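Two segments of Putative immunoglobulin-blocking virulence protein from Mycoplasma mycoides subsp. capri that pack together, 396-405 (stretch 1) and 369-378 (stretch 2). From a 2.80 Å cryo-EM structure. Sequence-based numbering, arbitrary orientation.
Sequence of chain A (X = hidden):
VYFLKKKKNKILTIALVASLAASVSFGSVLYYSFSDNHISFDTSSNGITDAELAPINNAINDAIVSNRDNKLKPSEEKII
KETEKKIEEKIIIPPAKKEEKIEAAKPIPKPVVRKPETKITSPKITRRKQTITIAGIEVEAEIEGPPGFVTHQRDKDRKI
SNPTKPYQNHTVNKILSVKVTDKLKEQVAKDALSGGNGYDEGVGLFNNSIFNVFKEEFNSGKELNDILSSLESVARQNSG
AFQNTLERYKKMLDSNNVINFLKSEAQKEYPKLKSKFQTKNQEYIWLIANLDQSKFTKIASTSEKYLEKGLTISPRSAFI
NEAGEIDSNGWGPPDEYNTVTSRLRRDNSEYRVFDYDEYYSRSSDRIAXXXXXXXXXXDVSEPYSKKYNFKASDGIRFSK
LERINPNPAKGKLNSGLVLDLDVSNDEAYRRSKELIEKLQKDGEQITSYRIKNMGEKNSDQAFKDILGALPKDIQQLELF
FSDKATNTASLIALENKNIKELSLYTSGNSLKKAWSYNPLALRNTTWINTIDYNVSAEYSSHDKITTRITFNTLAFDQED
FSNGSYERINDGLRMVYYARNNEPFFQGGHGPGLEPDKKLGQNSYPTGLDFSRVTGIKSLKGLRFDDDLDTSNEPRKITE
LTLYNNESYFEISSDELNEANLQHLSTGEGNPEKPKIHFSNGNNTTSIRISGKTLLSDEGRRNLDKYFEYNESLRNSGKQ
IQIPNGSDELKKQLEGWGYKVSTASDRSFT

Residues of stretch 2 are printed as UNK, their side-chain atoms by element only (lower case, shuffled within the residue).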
# COMPACT_ATOMS: atom_id res chain seq x y z
N ILE A 396 20.23 -6.33 -24.58
CA ILE A 396 20.95 -5.32 -25.35
C ILE A 396 20.31 -5.29 -26.74
O ILE A 396 20.17 -6.34 -27.35
CB ILE A 396 22.45 -5.70 -25.43
CG1 ILE A 396 23.17 -5.61 -24.07
CG2 ILE A 396 23.21 -4.85 -26.45
CD1 ILE A 396 24.37 -6.50 -23.94
N ARG A 397 19.94 -4.11 -27.26
CA ARG A 397 19.43 -3.92 -28.63
C ARG A 397 20.02 -2.68 -29.31
O ARG A 397 20.23 -1.67 -28.66
CB ARG A 397 17.91 -3.79 -28.63
CG ARG A 397 17.15 -5.12 -28.61
CD ARG A 397 15.66 -4.87 -28.77
NE ARG A 397 15.36 -4.27 -30.08
CZ ARG A 397 14.85 -3.08 -30.35
NH1 ARG A 397 14.75 -2.74 -31.59
NH2 ARG A 397 14.48 -2.22 -29.45
N PHE A 398 20.20 -2.74 -30.62
CA PHE A 398 20.52 -1.58 -31.46
C PHE A 398 19.43 -1.38 -32.51
O PHE A 398 19.05 -2.32 -33.22
CB PHE A 398 21.89 -1.76 -32.13
CG PHE A 398 23.09 -1.77 -31.21
CD1 PHE A 398 23.40 -2.91 -30.46
CD2 PHE A 398 23.93 -0.64 -31.13
CE1 PHE A 398 24.54 -2.92 -29.63
CE2 PHE A 398 25.07 -0.66 -30.32
CZ PHE A 398 25.38 -1.81 -29.58
N SER A 399 18.93 -0.16 -32.66
CA SER A 399 17.95 0.19 -33.69
C SER A 399 18.36 1.47 -34.42
O SER A 399 19.00 2.34 -33.86
CB SER A 399 16.53 0.27 -33.12
OG SER A 399 16.37 1.20 -32.13
N LYS A 400 18.00 1.56 -35.69
CA LYS A 400 18.27 2.70 -36.58
C LYS A 400 16.97 3.49 -36.74
O LYS A 400 15.95 2.91 -37.06
CB LYS A 400 18.78 2.14 -37.91
CG LYS A 400 19.28 3.20 -38.91
CD LYS A 400 20.65 3.80 -38.61
CE LYS A 400 21.80 2.79 -38.64
NZ LYS A 400 22.02 2.20 -39.97
N LEU A 401 17.01 4.80 -36.55
CA LEU A 401 15.95 5.72 -36.95
C LEU A 401 16.39 6.46 -38.21
O LEU A 401 17.51 6.94 -38.26
CB LEU A 401 15.68 6.73 -35.82
CG LEU A 401 14.52 6.34 -34.90
CD1 LEU A 401 14.81 5.13 -34.04
CD2 LEU A 401 14.21 7.50 -33.97
N GLU A 402 15.51 6.62 -39.20
CA GLU A 402 15.69 7.52 -40.36
C GLU A 402 14.44 8.37 -40.63
O GLU A 402 13.31 7.91 -40.48
CB GLU A 402 16.18 6.74 -41.59
CG GLU A 402 15.24 5.63 -42.06
CD GLU A 402 15.73 4.89 -43.32
OE1 GLU A 402 14.89 4.29 -44.04
OE2 GLU A 402 16.94 4.88 -43.61
N ARG A 403 14.63 9.64 -41.01
CA ARG A 403 13.54 10.58 -41.33
C ARG A 403 12.93 10.21 -42.69
O ARG A 403 13.65 10.03 -43.66
CB ARG A 403 14.08 12.03 -41.29
CG ARG A 403 12.99 13.08 -41.12
CD ARG A 403 13.44 14.53 -41.30
NE ARG A 403 14.04 15.13 -40.09
CZ ARG A 403 15.29 15.48 -39.89
NH1 ARG A 403 15.68 16.04 -38.79
NH2 ARG A 403 16.22 15.29 -40.76
N ILE A 404 11.60 10.08 -42.78
CA ILE A 404 10.90 9.52 -43.94
C ILE A 404 11.07 10.42 -45.18
O ILE A 404 11.41 9.92 -46.24
CB ILE A 404 9.43 9.23 -43.59
CG1 ILE A 404 9.35 8.04 -42.61
CG2 ILE A 404 8.58 8.94 -44.83
CD1 ILE A 404 7.98 7.82 -41.97
N ASN A 405 10.90 11.73 -45.02
CA ASN A 405 11.40 12.71 -45.97
C ASN A 405 12.71 13.29 -45.43
O ASN A 405 12.67 14.03 -44.45
CB ASN A 405 10.33 13.80 -46.20
CG ASN A 405 9.11 13.26 -46.91
OD1 ASN A 405 9.19 12.68 -47.97
ND2 ASN A 405 7.94 13.43 -46.36
N UNK A 369 8.12 2.25 -27.29
CA UNK A 369 8.79 1.72 -28.48
C UNK A 369 9.89 2.64 -29.03
O UNK A 369 10.71 2.21 -29.83
o UNK A 369 5.76 0.20 -30.01
c UNK A 369 6.72 0.36 -29.28
c UNK A 369 7.75 1.44 -29.57
n UNK A 369 6.87 -0.44 -28.25
N UNK A 370 9.94 3.90 -28.62
CA UNK A 370 10.93 4.87 -29.07
C UNK A 370 10.69 5.38 -30.49
O UNK A 370 11.65 5.48 -31.25
N UNK A 371 9.44 5.67 -30.87
CA UNK A 371 9.05 6.09 -32.21
C UNK A 371 8.54 7.53 -32.24
O UNK A 371 8.07 8.08 -31.25
c UNK A 371 8.56 3.68 -32.88
c UNK A 371 8.06 5.12 -32.86
o UNK A 371 6.86 5.18 -32.19
N UNK A 372 8.71 8.20 -33.38
CA UNK A 372 8.51 9.64 -33.55
C UNK A 372 7.80 9.96 -34.88
O UNK A 372 8.14 9.36 -35.90
c UNK A 372 11.05 11.42 -30.03
o UNK A 372 12.48 10.39 -28.43
c UNK A 372 10.57 10.33 -32.14
c UNK A 372 9.87 10.35 -33.49
c UNK A 372 10.39 11.41 -31.26
c UNK A 372 12.05 9.26 -30.52
c UNK A 372 11.87 10.34 -29.64
c UNK A 372 11.40 9.26 -31.77
N UNK A 373 6.85 10.90 -34.94
CA UNK A 373 6.17 11.28 -36.18
C UNK A 373 7.14 11.71 -37.29
O UNK A 373 7.96 12.59 -37.11
c UNK A 373 5.01 12.25 -34.30
c UNK A 373 5.21 12.39 -35.80
c UNK A 373 6.32 11.65 -33.82
N UNK A 374 7.04 11.11 -38.48
CA UNK A 374 7.94 11.40 -39.60
C UNK A 374 9.28 10.66 -39.58
O UNK A 374 10.10 10.89 -40.45
N UNK A 375 9.48 9.74 -38.64
CA UNK A 375 10.64 8.86 -38.55
C UNK A 375 10.19 7.41 -38.64
O UNK A 375 9.08 7.07 -38.24
c UNK A 375 13.41 12.31 -37.24
c UNK A 375 11.30 11.60 -36.82
c UNK A 375 15.74 10.93 -37.88
c UNK A 375 14.54 10.23 -37.71
c UNK A 375 15.78 12.32 -37.73
c UNK A 375 11.98 10.48 -37.12
c UNK A 375 13.34 10.90 -37.38
n UNK A 375 12.14 12.69 -36.89
c UNK A 375 14.61 13.02 -37.41
c UNK A 375 11.38 9.11 -37.24
N UNK A 376 11.06 6.54 -39.15
CA UNK A 376 10.83 5.08 -39.17
C UNK A 376 12.00 4.34 -38.53
O UNK A 376 13.16 4.70 -38.73
c UNK A 376 10.45 4.58 -40.57
c UNK A 376 11.51 4.83 -41.63
c UNK A 376 10.10 3.10 -40.59
N UNK A 377 11.69 3.34 -37.72
CA UNK A 377 12.63 2.54 -36.93
C UNK A 377 12.86 1.18 -37.57
O UNK A 377 11.92 0.49 -37.93
c UNK A 377 12.47 1.60 -33.09
c UNK A 377 12.09 2.40 -35.50
c UNK A 377 11.10 0.92 -32.87
c UNK A 377 12.98 1.60 -34.54
n UNK A 377 11.11 -0.55 -32.99
N UNK A 378 14.11 0.77 -37.63
CA UNK A 378 14.53 -0.58 -38.02
C UNK A 378 15.38 -1.20 -36.90
O UNK A 378 16.29 -0.55 -36.39
o UNK A 378 17.25 -2.75 -41.52
c UNK A 378 15.80 -1.85 -39.83
o UNK A 378 16.04 -1.04 -42.11
c UNK A 378 15.26 -0.50 -39.37
c UNK A 378 16.41 -1.86 -41.24

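Position 369 carries two carbons, the second bearing one oxygen and one nitrogen; this amide, which touches nothing on stretch 1, is Asn369. Position 370 has no side-chain atoms, and its phi of 75°, where the chain leaves a helix, favours the same reading: Gly370. At 371 one carbon carries an oxygen and a carbon, the branched hydroxyl side chain of Thr371, again out of contact.

Position 372 shows one carbon, then a six-carbon ring bearing an oxygen, and the ring lies against Leu401. This is Tyr372; its CD1 is 4.0 Å from Leu401 CD2. At 373 three carbons close a ring onto the backbone nitrogen, which defines Pro373; its CB points away from stretch 1. Position 374 is bare. With phi/psi of 83/6, a CB would be jammed against the carbonyl oxygen of the preceding residue, so the backbone itself calls for Gly374.

Position 375 ends a type II turn begun at Tyr372, its N donating to Tyr372 O at 3.1 Å. One carbon leads to fused five- and six-membered rings holding eight carbons and one nitrogen, an indole covered by Leu401 and Arg403: Trp375. The CB of Arg403 sits 3.8 Å from the centroid of the six-membered ring and 4° off its normal, a CH-pi contact over the face. Farther along the same side chain, Arg403 NE is 3.5 Å from Trp375 CZ2, which lies over one face of the guanidinium.

Position 376 has one carbon carrying two more, near Glu402 and Ile404, hence Val376; its CG1 is 3.8 Å from Glu402 CG and 4.0 Å from Ile404 CG1. At 377 four carbons in a row end in nitrogen and run past Leu401 and Ser399. This is Lys377, whose CG is 4.0 Å from Leu401 CD1; its NZ comes within 4.5 Å of Arg397 NH1, a proximity of like charges. Position 378 has three carbons, the third carrying two oxygens; its CB is 4.2 Å from Lys400 O. The terminal carboxylate makes it Glu378.

The contact is an antiparallel strand pairing, with axes at 156° and 4.6 Å at closest approach. Paired bonds link Lys400 with Glu378 (N to O 2.8 Å, O to N 2.9 Å) and Glu402 with Val376 (N to O 3.1 Å, O to N 3.0 Å). Beyond them, Ile404 N donates to Gly374 O at 2.9 Å and 176°, extending the ladder into the turn. Alternation puts Leu401, Arg403, Trp375 and Lys377 on one face, where the indole anchors the packing, and Lys400, Glu402, Val376 and Glu378 on the other. Together the stretches bury 729 Å².

Stretch 2, residues 369-378: NGTYPGWVKE
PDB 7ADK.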